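Local coordinates for protein arylsulfatase (Pseudoalteromonas sp. MB47, PDB 7AJ0) that probably hydrolyses sulfate esters of the algal polysaccharide fucoidan as an exo-acting, calcium-binding sulfatase that assembles into a hexamer, at residues Val296-Asp299 against Asp300-Glu304; Pro449-Asn452 against Ile453-Ser456; Asn471-Pro474 against Lys475-Ser479; Val130-Asn133 against Pro134-Glu138; Met199-Lys202 against Glu203-Thr206. All coordinates share one frame; numbering follows the deposited sequence.

Contact 1: residues Val296-Asp299 against Asp300-Glu304; sequences VEVD and DITGE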
loop_
_atom_site.group_PDB
_atom_site.type_symbol
_atom_site.label_atom_id
_atom_site.label_comp_id
_atom_site.label_asym_id
_atom_site.label_seq_id
_atom_site.Cartn_x
_atom_site.Cartn_y
_atom_site.Cartn_z
ATOM N N VAL A 296 16.478 -6.195 -32.744
ATOM C CA VAL A 296 16.922 -5.870 -34.096
ATOM C C VAL A 296 17.390 -7.128 -34.819
ATOM O O VAL A 296 17.146 -7.296 -36.020
ATOM C CB VAL A 296 18.023 -4.796 -34.049
ATOM C CG1 VAL A 296 18.634 -4.590 -35.422
ATOM C CG2 VAL A 296 17.457 -3.483 -33.516
ATOM N N GLU A 297 18.065 -8.031 -34.104
ATOM C CA GLU A 297 18.489 -9.286 -34.716
ATOM C C GLU A 297 17.287 -10.120 -35.145
ATOM O O GLU A 297 17.268 -10.672 -36.250
ATOM C CB GLU A 297 19.375 -10.073 -33.747
ATOM C CG GLU A 297 19.789 -11.452 -34.255
ATOM C CD GLU A 297 21.041 -11.988 -33.571
ATOM O OE1 GLU A 297 21.638 -11.255 -32.755
ATOM O OE2 GLU A 297 21.431 -13.144 -33.850
ATOM N N VAL A 298 16.271 -10.223 -34.285
ATOM C CA VAL A 298 15.078 -10.990 -34.635
ATOM C C VAL A 298 14.413 -10.409 -35.875
ATOM O O VAL A 298 13.922 -11.145 -36.739
ATOM C CB VAL A 298 14.102 -11.033 -33.444
ATOM C CG1 VAL A 298 12.726 -11.493 -33.901
ATOM C CG2 VAL A 298 14.641 -11.941 -32.351
ATOM N N ASP A 299 14.378 -9.080 -35.979
ATOM C CA ASP A 299 13.734 -8.450 -37.126
ATOM C C ASP A 299 14.520 -8.700 -38.407
ATOM O O ASP A 299 13.929 -8.879 -39.479
ATOM C CB ASP A 299 13.576 -6.950 -36.880
ATOM C CG ASP A 299 12.927 -6.234 -38.050
ATOM O OD1 ASP A 299 11.705 -6.402 -38.241
ATOM O OD2 ASP A 299 13.642 -5.511 -38.781
ATOM N N ASP A 300 15.853 -8.707 -38.321
ATOM C CA ASP A 300 16.663 -8.981 -39.504
ATOM C C ASP A 300 16.492 -10.423 -39.964
ATOM O O ASP A 300 16.378 -10.689 -41.166
ATOM C CB ASP A 300 18.135 -8.685 -39.220
ATOM C CG ASP A 300 18.457 -7.203 -39.280
ATOM O OD1 ASP A 300 17.552 -6.404 -39.603
ATOM O OD2 ASP A 300 19.618 -6.837 -39.007
ATOM N N ILE A 301 16.479 -11.370 -39.024
ATOM C CA ILE A 301 16.283 -12.769 -39.389
ATOM C C ILE A 301 14.913 -12.961 -40.025
ATOM O O ILE A 301 14.769 -13.687 -41.016
ATOM C CB ILE A 301 16.479 -13.672 -38.157
ATOM C CG1 ILE A 301 17.956 -13.674 -37.749
ATOM C CG2 ILE A 301 15.996 -15.084 -38.441
ATOM C CD1 ILE A 301 18.218 -14.219 -36.356
ATOM N N THR A 302 13.890 -12.301 -39.475
ATOM C CA THR A 302 12.564 -12.340 -40.083
ATOM C C THR A 302 12.616 -11.903 -41.542
ATOM O O THR A 302 12.049 -12.561 -42.422
ATOM C CB THR A 302 11.603 -11.447 -39.293
ATOM O OG1 THR A 302 11.433 -11.973 -37.970
ATOM C CG2 THR A 302 10.249 -11.358 -39.991
ATOM N N GLY A 303 13.296 -10.789 -41.819
ATOM C CA GLY A 303 13.412 -10.329 -43.188
ATOM C C GLY A 303 14.195 -11.274 -44.075
ATOM O O GLY A 303 13.885 -11.413 -45.263
ATOM N N GLU A 304 15.214 -11.934 -43.520
ATOM C CA GLU A 304 15.997 -12.880 -44.307
ATOM C C GLU A 304 15.157 -14.086 -44.715
ATOM O O GLU A 304 15.272 -14.574 -45.846
ATOM C CB GLU A 304 17.229 -13.325 -43.516
ATOM C CG GLU A 304 18.283 -12.235 -43.323
ATOM C CD GLU A 304 19.247 -12.541 -42.183
ATOM O OE1 GLU A 304 19.260 -13.696 -41.707
ATOM O OE2 GLU A 304 19.987 -11.624 -41.758
#
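D300 buries most against the preceding turn, where D300 N donates to V296 O at 3.0 Å and its own side chain folds back toward the same carbonyl. With CG set beside the backbone N (chi1 -79°), the carboxylate carbon CG of D300 lies 3.5 Å from V296 O; D300 OD2 also has a weak hydrogen bond to the hydroxyl of Y281. The neighbouring D299 side chain crosses that of D300 obliquely. D299 OD2 is 4.1 Å from D300 OD1, with the two carboxylate planes 46° apart, a proximity of like charges that is probably eased because D299 OD1 accepts from the backbone N-H of I83. These residues belong to helix 290-311 of the sulfatase domain, an alpha/beta fold of the alkaline phosphatase clan, and here the helix packs against strand 53-59, helix 81-88 and helix 240-258. On the face turned to helix 240-258, I301 and E297 run side by side in the same direction, I301 CD1 resting 3.8 Å from E297 CG. The E297 carboxylate continues past this apolar contact to Q242 and to the backbone N-H of A278. T302 OG1 donates to V298 O at 2.9 Å, while T302 N reaches V298 O at 3.0 Å from the opposite face of the carbonyl plane. The side chain of V298 packs on V59, about 12 Å from the bound calcium ion.

Contact 2: residues Pro449-Asn452 against Ile453-Ser456; sequences PRRN and IDAS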
loop_
_atom_site.group_PDB
_atom_site.type_symbol
_atom_site.label_atom_id
_atom_site.label_comp_id
_atom_site.label_asym_id
_atom_site.label_seq_id
_atom_site.Cartn_x
_atom_site.Cartn_y
_atom_site.Cartn_z
ATOM N N PRO A 449 7.347 -4.354 -7.570
ATOM C CA PRO A 449 7.196 -3.920 -8.967
ATOM C C PRO A 449 8.056 -4.748 -9.911
ATOM O O PRO A 449 9.225 -5.024 -9.636
ATOM C CB PRO A 449 7.646 -2.452 -8.937
ATOM C CG PRO A 449 7.441 -2.020 -7.523
ATOM C CD PRO A 449 7.719 -3.237 -6.679
ATOM N N ARG A 450 7.457 -5.145 -11.032
ATOM C CA ARG A 450 8.034 -5.935 -12.110
ATOM C C ARG A 450 8.053 -7.430 -11.792
ATOM O O ARG A 450 8.338 -8.225 -12.687
ATOM C CB ARG A 450 9.472 -5.514 -12.475
ATOM C CG ARG A 450 9.628 -4.096 -12.985
ATOM C CD ARG A 450 11.048 -3.877 -13.509
ATOM N NE ARG A 450 11.258 -2.519 -13.999
ATOM C CZ ARG A 450 12.032 -1.610 -13.408
ATOM N NH1 ARG A 450 12.697 -1.900 -12.295
ATOM N NH2 ARG A 450 12.147 -0.404 -13.944
ATOM N N ARG A 451 7.762 -7.843 -10.563
ATOM C CA ARG A 451 8.024 -9.216 -10.130
ATOM C C ARG A 451 6.755 -10.063 -10.197
ATOM O O ARG A 451 6.321 -10.681 -9.221
ATOM C CB ARG A 451 8.620 -9.210 -8.726
ATOM C CG ARG A 451 10.067 -8.742 -8.689
ATOM C CD ARG A 451 10.954 -9.725 -9.433
ATOM N NE ARG A 451 12.367 -9.368 -9.385
ATOM C CZ ARG A 451 13.350 -10.185 -9.745
ATOM N NH1 ARG A 451 13.069 -11.411 -10.174
ATOM N NH2 ARG A 451 14.610 -9.782 -9.671
ATOM N N ASN A 452 6.180 -10.105 -11.401
ATOM C CA ASN A 452 4.960 -10.872 -11.619
ATOM C C ASN A 452 5.179 -12.352 -11.331
ATOM O O ASN A 452 4.356 -12.998 -10.672
ATOM C CB ASN A 452 4.476 -10.673 -13.057
ATOM C CG ASN A 452 4.429 -9.213 -13.458
ATOM O OD1 ASN A 452 5.170 -8.773 -14.341
ATOM N ND2 ASN A 452 3.558 -8.450 -12.807
ATOM N N ILE A 453 6.288 -12.908 -11.817
ATOM C CA ILE A 453 6.531 -14.337 -11.663
ATOM C C ILE A 453 6.978 -14.661 -10.243
ATOM O O ILE A 453 6.482 -15.607 -9.619
ATOM C CB ILE A 453 7.574 -14.814 -12.693
ATOM C CG1 ILE A 453 7.062 -14.607 -14.119
ATOM C CG2 ILE A 453 7.924 -16.283 -12.463
ATOM C CD1 ILE A 453 8.142 -14.692 -15.181
ATOM N N ASP A 454 7.908 -13.874 -9.705
ATOM C CA ASP A 454 8.694 -14.276 -8.550
ATOM C C ASP A 454 8.226 -13.686 -7.227
ATOM O O ASP A 454 8.774 -14.055 -6.183
ATOM C CB ASP A 454 10.165 -13.892 -8.778
ATOM C CG ASP A 454 10.743 -14.525 -10.030
ATOM O OD1 ASP A 454 10.538 -15.742 -10.225
ATOM O OD2 ASP A 454 11.394 -13.809 -10.822
ATOM N N ALA A 455 7.240 -12.795 -7.232
ATOM C CA ALA A 455 6.792 -12.161 -5.996
ATOM C C ALA A 455 5.302 -11.841 -6.082
ATOM O O ALA A 455 4.867 -10.715 -5.829
ATOM C CB ALA A 455 7.614 -10.905 -5.703
ATOM N N SER A 456 4.496 -12.843 -6.425
ATOM C CA SER A 456 3.069 -12.655 -6.620
ATOM C C SER A 456 2.273 -13.659 -5.802
ATOM O O SER A 456 2.792 -14.681 -5.346
ATOM C CB SER A 456 2.684 -12.792 -8.104
ATOM O OG SER A 456 3.021 -11.624 -8.827
#
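S456 OG donates to N452 O at 2.7 Å, a hydroxyl-to-carbonyl bond spanning four residues that draws the start of strand 456-460 back onto the turn; S456 OG is also hydrogen-bonded to T446 OG1 on the partner strand. Beside it, A455 N donates to R451 O at 3.0 Å, in a bond bent to 137°. The third polar link is a salt bridge in which R451 NH1 lies 3.0 Å from D454 OD2. The carboxylate oxygen comes in at the edge of the guanidinium, in its plane, but the two flat groups are turned 54° apart and the hydrogen bond itself is weak. Both ends have stronger partners on the second subunit: Q483 for R451 and H482 for D454. R451, the centre of an inverse gamma turn, needs a bend at chi2 (-65°) to bring its guanidinium round to D454. Under this arm R451 CB and A455 CB pack 3.6 Å apart, while D331 accepts from the backbone N-H groups of I453 and D454. The hairpin loop between strands 442-446 and 456-460 thus combines bonds to its own carbonyls with help from D331, and the R451-D454 pair is shared with the second subunit.

Contact 3: residues Asn471-Pro474 against Lys475-Ser479; sequences NMDP and KEMAS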
loop_
_atom_site.group_PDB
_atom_site.type_symbol
_atom_site.label_atom_id
_atom_site.label_comp_id
_atom_site.label_asym_id
_atom_site.label_seq_id
_atom_site.Cartn_x
_atom_site.Cartn_y
_atom_site.Cartn_z
ATOM N N ASN A 471 -11.995 -2.458 -24.031
ATOM C CA ASN A 471 -11.982 -1.277 -24.886
ATOM C C ASN A 471 -11.786 -0.014 -24.059
ATOM O O ASN A 471 -11.091 0.915 -24.485
ATOM C CB ASN A 471 -13.275 -1.188 -25.692
ATOM C CG ASN A 471 -13.376 -2.262 -26.754
ATOM O OD1 ASN A 471 -12.371 -2.684 -27.329
ATOM N ND2 ASN A 471 -14.595 -2.711 -27.020
ATOM N N MET A 472 -12.377 0.031 -22.866
ATOM C CA MET A 472 -12.333 1.215 -22.019
ATOM C C MET A 472 -11.218 1.180 -20.986
ATOM O O MET A 472 -10.705 2.239 -20.609
ATOM C CB MET A 472 -13.673 1.388 -21.302
ATOM C CG MET A 472 -14.849 1.573 -22.247
ATOM S SD MET A 472 -14.577 2.937 -23.395
ATOM C CE MET A 472 -14.407 2.042 -24.923
ATOM N N ASP A 473 -10.822 -0.003 -20.525
ATOM C CA ASP A 473 -9.776 -0.153 -19.512
ATOM C C ASP A 473 -8.786 -1.218 -19.970
ATOM O O ASP A 473 -8.649 -2.274 -19.344
ATOM C CB ASP A 473 -10.394 -0.511 -18.162
ATOM C CG ASP A 473 -9.422 -0.348 -17.012
ATOM O OD1 ASP A 473 -8.299 0.150 -17.238
ATOM O OD2 ASP A 473 -9.784 -0.719 -15.877
ATOM N N PRO A 474 -8.071 -0.968 -21.070
ATOM C CA PRO A 474 -7.161 -2.001 -21.592
ATOM C C PRO A 474 -6.044 -2.342 -20.630
ATOM O O PRO A 474 -5.537 -3.469 -20.649
ATOM C CB PRO A 474 -6.613 -1.377 -22.887
ATOM C CG PRO A 474 -7.464 -0.166 -23.153
ATOM C CD PRO A 474 -7.975 0.293 -21.827
ATOM N N LYS A 475 -5.636 -1.392 -19.792
ATOM C CA LYS A 475 -4.574 -1.601 -18.823
ATOM C C LYS A 475 -5.085 -2.184 -17.511
ATOM O O LYS A 475 -4.304 -2.318 -16.563
ATOM C CB LYS A 475 -3.840 -0.282 -18.566
ATOM C CG LYS A 475 -3.300 0.371 -19.836
ATOM C CD LYS A 475 -2.257 1.440 -19.536
ATOM C CE LYS A 475 -2.838 2.608 -18.759
ATOM N NZ LYS A 475 -1.806 3.654 -18.512
ATOM N N GLU A 476 -6.372 -2.527 -17.439
ATOM C CA GLU A 476 -6.957 -3.208 -16.283
ATOM C C GLU A 476 -6.587 -2.509 -14.977
ATOM O O GLU A 476 -6.085 -3.119 -14.031
ATOM C CB GLU A 476 -6.531 -4.677 -16.255
ATOM C CG GLU A 476 -7.068 -5.502 -17.412
ATOM C CD GLU A 476 -6.481 -6.902 -17.451
ATOM O OE1 GLU A 476 -7.233 -7.874 -17.225
ATOM O OE2 GLU A 476 -5.263 -7.029 -17.703
ATOM N N MET A 477 -6.869 -1.207 -14.922
ATOM C CA MET A 477 -6.438 -0.404 -13.784
ATOM C C MET A 477 -7.382 -0.531 -12.593
ATOM O O MET A 477 -6.930 -0.512 -11.443
ATOM C CB MET A 477 -6.311 1.060 -14.208
ATOM C CG MET A 477 -5.251 1.289 -15.270
ATOM S SD MET A 477 -5.301 2.953 -15.951
ATOM C CE MET A 477 -4.821 3.923 -14.520
ATOM N N ALA A 478 -8.686 -0.654 -12.834
ATOM C CA ALA A 478 -9.634 -0.788 -11.734
ATOM C C ALA A 478 -10.892 -1.486 -12.229
ATOM O O ALA A 478 -11.521 -1.034 -13.191
ATOM C CB ALA A 478 -9.978 0.581 -11.130
ATOM N N SER A 479 -11.260 -2.572 -11.557
ATOM C CA SER A 479 -12.388 -3.386 -11.982
ATOM C C SER A 479 -13.712 -2.726 -11.627
ATOM O O SER A 479 -13.854 -2.110 -10.568
ATOM C CB SER A 479 -12.309 -4.769 -11.334
ATOM O OG SER A 479 -13.547 -5.447 -11.437
HETATM O O HOH W 1 -6.790 1.130 -19.024
HETATM O O HOH W 2 -4.135 -4.923 -19.072
#
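D473 gathers the hydrogen bonds of this turn, meeting successive N-H groups of the returning chain with its carboxylate. M477 N donates to D473 OD1 at 3.0 Å, almost straight and on the syn side, though 26° out of the carboxylate plane. A second and equally straight bond runs from A478 N to the syn lone pair of D473 OD2, 3.2 Å away. The swing of CG to the far side of the backbone N (chi1 -166°) is what carries both oxygens over the following residues. Backbone closure comes from E476 N, which donates to D473 O at 3.0 Å from above the carbonyl plane. Two waters join in: one donates to D473 OD1 and accepts from K475 N at 2.9 Å, the other joins P474 O to E476 OE2. R450 of the third subunit forms a salt bridge with D473 OD2 and also binds A478 O, two acceptors 3.2 Å apart whose closeness its cation probably offsets, while E476 is bound by K438 and H440 of its own chain. Were D473 an alanine, the N-H groups of M477 and A478 would probably lose their common acceptor and that neighbouring-subunit R450 its opposite charge. M477 CB lies 3.7 Å from D473 OD1; outward, P474 packs on W341 and M477 on E330 of the third subunit. The backbone from D473 to E476 is a type I beta turn with P474 at its second position, braced by the side chain of its first residue and set in a subunit interface of the hexamer.

Contact 4: residues Val130-Asn133 against Pro134-Glu138; sequences VTQN and PWEKE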
loop_
_atom_site.group_PDB
_atom_site.type_symbol
_atom_site.label_atom_id
_atom_site.label_comp_id
_atom_site.label_asym_id
_atom_site.label_seq_id
_atom_site.Cartn_x
_atom_site.Cartn_y
_atom_site.Cartn_z
ATOM N N VAL A 130 7.013 -40.058 -14.110
ATOM C CA VAL A 130 5.793 -39.813 -14.871
ATOM C C VAL A 130 5.110 -41.145 -15.140
ATOM O O VAL A 130 5.762 -42.120 -15.531
ATOM C CB VAL A 130 6.070 -39.074 -16.198
ATOM C CG1 VAL A 130 6.834 -37.785 -15.935
ATOM C CG2 VAL A 130 6.825 -39.970 -17.171
ATOM N N THR A 131 3.794 -41.186 -14.923
ATOM C CA THR A 131 3.015 -42.374 -15.259
ATOM C C THR A 131 3.201 -42.751 -16.724
ATOM O O THR A 131 3.505 -43.906 -17.048
ATOM C CB THR A 131 1.537 -42.125 -14.940
ATOM O OG1 THR A 131 1.336 -42.200 -13.522
ATOM C CG2 THR A 131 0.641 -43.136 -15.650
ATOM N N GLN A 132 3.023 -41.787 -17.625
ATOM C CA GLN A 132 3.224 -42.015 -19.047
ATOM C C GLN A 132 3.739 -40.732 -19.682
ATOM O O GLN A 132 3.464 -39.629 -19.201
ATOM C CB GLN A 132 1.933 -42.469 -19.743
ATOM C CG GLN A 132 2.131 -42.896 -21.194
ATOM C CD GLN A 132 0.837 -43.316 -21.873
ATOM O OE1 GLN A 132 -0.256 -42.969 -21.421
ATOM N NE2 GLN A 132 0.956 -44.070 -22.963
ATOM N N ASN A 133 4.494 -40.887 -20.758
ATOM C CA ASN A 133 4.971 -39.739 -21.518
ATOM C C ASN A 133 3.778 -39.024 -22.133
ATOM O O ASN A 133 3.127 -39.591 -23.023
ATOM C CB ASN A 133 5.948 -40.190 -22.600
ATOM C CG ASN A 133 6.343 -39.064 -23.541
ATOM O OD1 ASN A 133 6.119 -37.887 -23.258
ATOM N ND2 ASN A 133 6.937 -39.426 -24.671
ATOM N N PRO A 134 3.453 -37.800 -21.712
ATOM C CA PRO A 134 2.269 -37.129 -22.274
ATOM C C PRO A 134 2.284 -37.047 -23.789
ATOM O O PRO A 134 1.216 -37.001 -24.414
ATOM C CB PRO A 134 2.320 -35.731 -21.640
ATOM C CG PRO A 134 3.172 -35.883 -20.424
ATOM C CD PRO A 134 4.177 -36.944 -20.753
ATOM N N TRP A 135 3.467 -37.038 -24.404
ATOM C CA TRP A 135 3.557 -36.830 -25.841
ATOM C C TRP A 135 3.159 -38.054 -26.654
ATOM O O TRP A 135 2.855 -37.910 -27.843
ATOM C CB TRP A 135 4.973 -36.397 -26.215
ATOM C CG TRP A 135 5.123 -34.916 -26.206
ATOM C CD1 TRP A 135 5.837 -34.166 -25.321
ATOM C CD2 TRP A 135 4.518 -33.996 -27.120
ATOM N NE1 TRP A 135 5.723 -32.833 -25.634
ATOM C CE2 TRP A 135 4.918 -32.704 -26.735
ATOM C CE3 TRP A 135 3.680 -34.142 -28.229
ATOM C CZ2 TRP A 135 4.510 -31.563 -27.422
ATOM C CZ3 TRP A 135 3.276 -33.009 -28.908
ATOM C CH2 TRP A 135 3.691 -31.737 -28.504
ATOM N N GLU A 136 3.157 -39.246 -26.057
ATOM C CA GLU A 136 2.605 -40.400 -26.761
ATOM C C GLU A 136 1.139 -40.165 -27.097
ATOM O O GLU A 136 0.690 -40.449 -28.212
ATOM C CB GLU A 136 2.770 -41.665 -25.920
ATOM C CG GLU A 136 4.218 -42.078 -25.690
ATOM C CD GLU A 136 4.344 -43.379 -24.914
ATOM O OE1 GLU A 136 5.469 -43.712 -24.482
ATOM O OE2 GLU A 136 3.318 -44.070 -24.735
ATOM N N LYS A 137 0.390 -39.603 -26.146
ATOM C CA LYS A 137 -1.042 -39.369 -26.294
ATOM C C LYS A 137 -1.335 -38.165 -27.178
ATOM O O LYS A 137 -2.259 -38.209 -27.997
ATOM C CB LYS A 137 -1.639 -39.195 -24.894
ATOM C CG LYS A 137 -3.086 -38.767 -24.789
ATOM C CD LYS A 137 -3.425 -38.585 -23.298
ATOM C CE LYS A 137 -4.834 -38.054 -23.056
ATOM N NZ LYS A 137 -5.888 -39.099 -23.216
ATOM N N GLU A 138 -0.559 -37.094 -27.042
ATOM C CA GLU A 138 -0.809 -35.887 -27.816
ATOM C C GLU A 138 -0.440 -36.100 -29.284
ATOM O O GLU A 138 0.364 -36.969 -29.634
ATOM C CB GLU A 138 -0.024 -34.711 -27.237
ATOM C CG GLU A 138 -0.329 -34.410 -25.774
ATOM C CD GLU A 138 -1.799 -34.126 -25.525
ATOM O OE1 GLU A 138 -2.323 -34.554 -24.473
ATOM O OE2 GLU A 138 -2.430 -33.479 -26.388
#
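Q132 and E136 meet at their polar ends just outside the N-terminus of the short, weakly bonded helix 134-137, for which N133 serves as the N-cap. Q132 is extended beyond CG, and its NE2 donates to E136 OE2 at 3.0 Å. The amide and carboxylate planes stand 85° apart, and NE2 approaches from above the carboxylate plane. Both residues are exposed and touch a crystal neighbour, so packing in the crystal may influence this bond. N133 follows, at the N-cap. Its CG lies anti to the backbone N (chi1 173°), which turns the amide forward over the first turn; there N133 OD1 takes the N-H of W135 at 3.0 Å, from well above the carbonyl plane. The backbone carbonyl of the same residue accepts from E136 N at 3.1 Å, so N133 meets two of the opening N-H groups. P134, which directly follows N133, has no N-H to offer and suits the first helical position; its ring packs on I511. On its other side N133 is held by ND2, which donates to G165 O, while W135 NE1 donates to V160 O and fixes the indole beyond the cap, against helix 102-111. A leucine in place of N133 would probably leave the N-H of W135 and the carbonyl of G165 without their mates and the start of the helix less firmly capped. The amide also touches carbon: OD1 of N133 lies 3.5 Å from CB of W135, and ND2 of N133 lies 3.9 Å from CG of E136.

Contact 5: residues Met199-Lys202 against Glu203-Thr206; sequences MTNK and ELYT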
loop_
_atom_site.group_PDB
_atom_site.type_symbol
_atom_site.label_atom_id
_atom_site.label_comp_id
_atom_site.label_asym_id
_atom_site.label_seq_id
_atom_site.Cartn_x
_atom_site.Cartn_y
_atom_site.Cartn_z
ATOM N N MET A 199 28.372 -20.171 -9.474
ATOM C CA MET A 199 29.472 -20.314 -10.420
ATOM C C MET A 199 30.835 -20.256 -9.740
ATOM O O MET A 199 31.757 -20.975 -10.142
ATOM C CB MET A 199 29.369 -19.228 -11.492
ATOM C CG MET A 199 28.235 -19.453 -12.477
ATOM S SD MET A 199 28.554 -20.857 -13.565
ATOM C CE MET A 199 29.617 -20.099 -14.792
ATOM N N THR A 200 30.991 -19.411 -8.725
ATOM C CA THR A 200 32.258 -19.281 -8.019
ATOM C C THR A 200 32.325 -20.142 -6.765
ATOM O O THR A 200 33.331 -20.096 -6.051
ATOM C CB THR A 200 32.513 -17.814 -7.656
ATOM O OG1 THR A 200 31.533 -17.370 -6.709
ATOM C CG2 THR A 200 32.441 -16.941 -8.905
ATOM N N ASN A 201 31.284 -20.923 -6.484
ATOM C CA ASN A 201 31.274 -21.890 -5.385
ATOM C C ASN A 201 31.653 -23.246 -5.974
ATOM O O ASN A 201 30.826 -23.915 -6.596
ATOM C CB ASN A 201 29.904 -21.923 -4.716
ATOM C CG ASN A 201 29.845 -22.880 -3.541
ATOM O OD1 ASN A 201 30.509 -23.917 -3.525
ATOM N ND2 ASN A 201 29.036 -22.537 -2.546
ATOM N N LYS A 202 32.907 -23.653 -5.765
ATOM C CA LYS A 202 33.435 -24.843 -6.425
ATOM C C LYS A 202 32.516 -26.048 -6.249
ATOM O O LYS A 202 32.100 -26.676 -7.230
ATOM C CB LYS A 202 34.835 -25.153 -5.887
ATOM C CG LYS A 202 35.449 -26.434 -6.440
ATOM C CD LYS A 202 35.276 -27.602 -5.475
ATOM C CE LYS A 202 35.950 -28.864 -5.997
ATOM N NZ LYS A 202 35.902 -29.971 -5.000
ATOM N N GLU A 203 32.195 -26.393 -4.999
ATOM C CA GLU A 203 31.410 -27.598 -4.747
ATOM C C GLU A 203 30.013 -27.489 -5.348
ATOM O O GLU A 203 29.497 -28.455 -5.923
ATOM C CB GLU A 203 31.327 -27.867 -3.243
ATOM C CG GLU A 203 30.551 -29.127 -2.877
ATOM C CD GLU A 203 30.758 -29.553 -1.432
ATOM O OE1 GLU A 203 31.510 -28.867 -0.706
ATOM O OE2 GLU A 203 30.170 -30.578 -1.024
ATOM N N LEU A 204 29.381 -26.320 -5.224
ATOM C CA LEU A 204 28.034 -26.149 -5.764
ATOM C C LEU A 204 28.050 -26.165 -7.287
ATOM O O LEU A 204 27.134 -26.707 -7.917
ATOM C CB LEU A 204 27.432 -24.849 -5.238
ATOM C CG LEU A 204 25.915 -24.680 -5.295
ATOM C CD1 LEU A 204 25.200 -25.852 -4.651
ATOM C CD2 LEU A 204 25.521 -23.374 -4.610
ATOM N N TYR A 205 29.086 -25.586 -7.898
ATOM C CA TYR A 205 29.188 -25.608 -9.353
ATOM C C TYR A 205 29.379 -27.029 -9.872
ATOM O O TYR A 205 28.763 -27.420 -10.871
ATOM C CB TYR A 205 30.339 -24.717 -9.815
ATOM C CG TYR A 205 30.597 -24.812 -11.298
ATOM C CD1 TYR A 205 29.817 -24.105 -12.203
ATOM C CD2 TYR A 205 31.610 -25.621 -11.797
ATOM C CE1 TYR A 205 30.040 -24.196 -13.561
ATOM C CE2 TYR A 205 31.842 -25.717 -13.156
ATOM C CZ TYR A 205 31.054 -25.002 -14.033
ATOM O OH TYR A 205 31.281 -25.093 -15.386
ATOM N N THR A 206 30.230 -27.814 -9.209
ATOM C CA THR A 206 30.456 -29.190 -9.640
ATOM C C THR A 206 29.154 -29.980 -9.666
ATOM O O THR A 206 28.934 -30.799 -10.566
ATOM C CB THR A 206 31.470 -29.867 -8.718
ATOM O OG1 THR A 206 32.751 -29.245 -8.873
ATOM C CG2 THR A 206 31.577 -31.350 -9.037
#
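Two bends in the M199 side chain, at chi2 (-70°) and chi3 (-82°), curl its sulfur back toward Y205, while the anti setting of N201 (chi1 -178°) sends its amide forward along the chain to L204. SD of M199 ends 3.7 Å from CE1 of Y205 and 4.7 Å from the ring centroid, an oblique Met-aromatic contact. N201 OD1 accepts from L204 N at 3.2 Å, with the donor well above the plane of the amide carbonyl, and the N201 amide carbon CG also rests against L204 CB at 3.5 Å. This makes N201 the N-cap of helix 202-208, which follows helix 196-199 after a tight bend on the surface of the sulfatase domain. The first full helical bond, Y205 N to N201 O, measures 2.7 Å and runs nearly straight off the carbonyl. One residue on, K202 O is gripped twice: T206 N reaches it at 3.0 Å, and T206 OG1 donates to it as well at 3.1 Å, from above the carbonyl plane. Other subunits of the hexamer come close here, L204 packing on L435 of the second subunit and N201 on A288 of the fourth.

Overall arrangement
Each contact is local, within eight or nine consecutive residues, and along the chain they follow one another without nesting or crossing. Contact 4 opens the series, leading from a loop into helix 134-137; contact 5 then links helix 196-199 to helix 202-208 at the periphery. Contact 1 closes no loop: it lies within helix 290-311, against the central mixed sheet, its centre about 36 Å from that of contact 4. Contact 2 joins strands 442-446 and 456-460, and contact 3 follows strand 466-469. Their centres are about 20 Å apart in one chain, yet they meet across subunits, contact 2 touching contact 3 of two different neighbouring copies, once through R450 and once through D454.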